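Long-range contact in YusO protein (Bacillus subtilis, PDB 1S3J), which represses the multidrug resistance operon mdtRP by binding directly to its promoter region, working as a homodimeric transcription regulator of the MarR family: residues A[52-57]-A[93-98]. Numbering follows the deposited sequence.
Sequences LKVSEI and IDLSLT
The flat carboxylate of D94 lies beside the chain of K53, with D94 OD1 3.7 Å from the aliphatic K53 CG and held by N86 ND2. No aromatic ring takes part; the other flat groups are the E56 carboxylate and the backbone amides. L52 and L95 form an antiparallel hydrogen-bonded pair, in which L95 N bonds L52 O at 2.8 Å and L52 N bonds L95 O at 3.3 Å. Both send their side chains to the same face of the sheet, the face turned to the hydrophobic interior, and leucine suits both buried places. At the neighbouring non-hydrogen-bonded pair, K53 with D94, strand 51-53 ends and helix 54-61 begins. K53 is the N-cap residue, and V54 N, in the first turn, bonds I93 O at 3.1 Å, extending the pairing past the strand end. K53 N, meanwhile, is taken by the anti lone pair of E56 OE1; glutamate, three residues after the N-cap, is long enough to bring its carboxylate back to this N-H, and the bond spans the first helical turn.

On the inner face, I57 crosses L95 at about a right angle, with CD1 of I57 against CD1 of L95 at 3.7 Å. V54 meets strand 93-97 through CG2: CG1 lies anti to the backbone N (chi1 166°), which leaves V54 CG2 4.0 Å from I93 CB and near L95 CG. V54 and I57 also touch V68 of helix 65-77.

This short pairing ties the start of the predicted helix-turn-helix to the strands of the winged-helix domain. Backbone bonds fix the register; L52, L95 and I57 supply the buried apolar surface, with V54 and I93 packing at its partly exposed border. With K53 NZ 6.6 Å from D94 OD1, their attraction is probably modest, and the nearby carboxylate of E56 may partly offset it.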
loop_
_atom_site.group_PDB
_atom_site.type_symbol
_atom_site.label_atom_id
_atom_site.label_comp_id
_atom_site.label_asym_id
_atom_site.label_seq_id
_atom_site.Cartn_x
_atom_site.Cartn_y
_atom_site.Cartn_z
ATOM N N LEU A 52 -9.482 20.280 12.421
ATOM C CA LEU A 52 -10.572 19.366 12.086
ATOM C C LEU A 52 -11.202 18.782 13.341
ATOM O O LEU A 52 -10.528 18.563 14.332
ATOM C CB LEU A 52 -10.066 18.227 11.202
ATOM C CG LEU A 52 -9.608 18.602 9.785
ATOM C CD1 LEU A 52 -8.953 17.425 9.088
ATOM C CD2 LEU A 52 -10.769 19.127 8.950
ATOM N N LYS A 53 -12.503 18.520 13.285
ATOM C CA LYS A 53 -13.179 17.793 14.337
ATOM C C LYS A 53 -12.675 16.344 14.353
ATOM O O LYS A 53 -12.177 15.845 13.340
ATOM C CB LYS A 53 -14.696 17.837 14.135
ATOM C CG LYS A 53 -15.288 19.258 14.010
ATOM C CD LYS A 53 -16.686 19.167 13.414
ATOM C CE LYS A 53 -17.499 20.407 13.645
ATOM N NZ LYS A 53 -18.710 20.371 12.759
ATOM N N VAL A 54 -12.771 15.689 15.505
ATOM C CA VAL A 54 -12.436 14.278 15.604
ATOM C C VAL A 54 -13.330 13.473 14.668
ATOM O O VAL A 54 -12.856 12.542 14.021
ATOM C CB VAL A 54 -12.589 13.721 17.035
ATOM C CG1 VAL A 54 -12.561 12.180 17.014
ATOM C CG2 VAL A 54 -11.490 14.236 17.901
ATOM N N SER A 55 -14.606 13.839 14.596
ATOM C CA SER A 55 -15.566 13.145 13.728
ATOM C C SER A 55 -15.268 13.309 12.236
ATOM O O SER A 55 -15.673 12.466 11.419
ATOM C CB SER A 55 -17.001 13.619 14.020
ATOM O OG SER A 55 -17.244 14.906 13.502
ATOM N N GLU A 56 -14.588 14.397 11.876
ATOM C CA GLU A 56 -14.226 14.650 10.493
ATOM C C GLU A 56 -13.087 13.725 10.076
ATOM O O GLU A 56 -13.136 13.115 9.021
ATOM C CB GLU A 56 -13.820 16.116 10.277
ATOM C CG GLU A 56 -14.991 17.096 10.279
ATOM C CD GLU A 56 -14.548 18.537 10.079
ATOM O OE1 GLU A 56 -13.644 19.015 10.808
ATOM O OE2 GLU A 56 -15.098 19.196 9.176
ATOM N N ILE A 57 -12.058 13.642 10.908
ATOM C CA ILE A 57 -10.933 12.735 10.657
ATOM C C ILE A 57 -11.421 11.294 10.600
ATOM O O ILE A 57 -11.030 10.549 9.716
ATOM C CB ILE A 57 -9.859 12.903 11.747
ATOM C CG1 ILE A 57 -9.117 14.215 11.523
ATOM C CG2 ILE A 57 -8.878 11.743 11.741
ATOM C CD1 ILE A 57 -8.127 14.542 12.602
ATOM N N ILE A 93 -14.633 17.955 19.934
ATOM C CA ILE A 93 -13.196 18.179 20.075
ATOM C C ILE A 93 -12.601 18.543 18.709
ATOM O O ILE A 93 -12.814 17.829 17.739
ATOM C CB ILE A 93 -12.536 16.889 20.639
ATOM C CG1 ILE A 93 -13.212 16.445 21.957
ATOM C CG2 ILE A 93 -11.047 17.058 20.794
ATOM C CD1 ILE A 93 -13.244 17.481 23.066
ATOM N N ASP A 94 -11.891 19.671 18.627
ATOM C CA ASP A 94 -11.046 19.981 17.464
ATOM C C ASP A 94 -9.622 19.544 17.716
ATOM O O ASP A 94 -9.102 19.728 18.821
ATOM C CB ASP A 94 -10.969 21.469 17.177
ATOM C CG ASP A 94 -12.282 22.063 16.767
ATOM O OD1 ASP A 94 -13.155 21.329 16.258
ATOM O OD2 ASP A 94 -12.509 23.284 16.914
ATOM N N LEU A 95 -8.981 19.016 16.673
ATOM C CA LEU A 95 -7.538 18.813 16.673
ATOM C C LEU A 95 -6.807 19.886 15.869
ATOM O O LEU A 95 -7.338 20.423 14.912
ATOM C CB LEU A 95 -7.188 17.431 16.113
ATOM C CG LEU A 95 -7.835 16.263 16.851
ATOM C CD1 LEU A 95 -7.513 14.937 16.183
ATOM C CD2 LEU A 95 -7.400 16.270 18.311
ATOM N N SER A 96 -5.568 20.161 16.254
ATOM C CA SER A 96 -4.689 21.008 15.466
ATOM C C SER A 96 -3.227 20.652 15.708
ATOM O O SER A 96 -2.887 19.960 16.683
ATOM C CB SER A 96 -4.966 22.486 15.771
ATOM O OG SER A 96 -4.877 22.727 17.167
ATOM N N LEU A 97 -2.344 21.097 14.821
ATOM C CA LEU A 97 -0.900 20.862 15.029
ATOM C C LEU A 97 -0.330 21.790 16.067
ATOM O O LEU A 97 -0.690 22.948 16.113
ATOM C CB LEU A 97 -0.120 21.083 13.740
ATOM C CG LEU A 97 -0.507 20.227 12.545
ATOM C CD1 LEU A 97 0.212 20.752 11.338
ATOM C CD2 LEU A 97 -0.149 18.771 12.809
ATOM N N THR A 98 0.583 21.283 16.889
ATOM C CA THR A 98 1.483 22.132 17.662
ATOM C C THR A 98 2.648 22.536 16.749
ATOM O O THR A 98 2.747 22.052 15.604
ATOM C CB THR A 98 2.029 21.380 18.876
ATOM O OG1 THR A 98 2.730 20.205 18.449
ATOM C CG2 THR A 98 0.903 20.845 19.780
#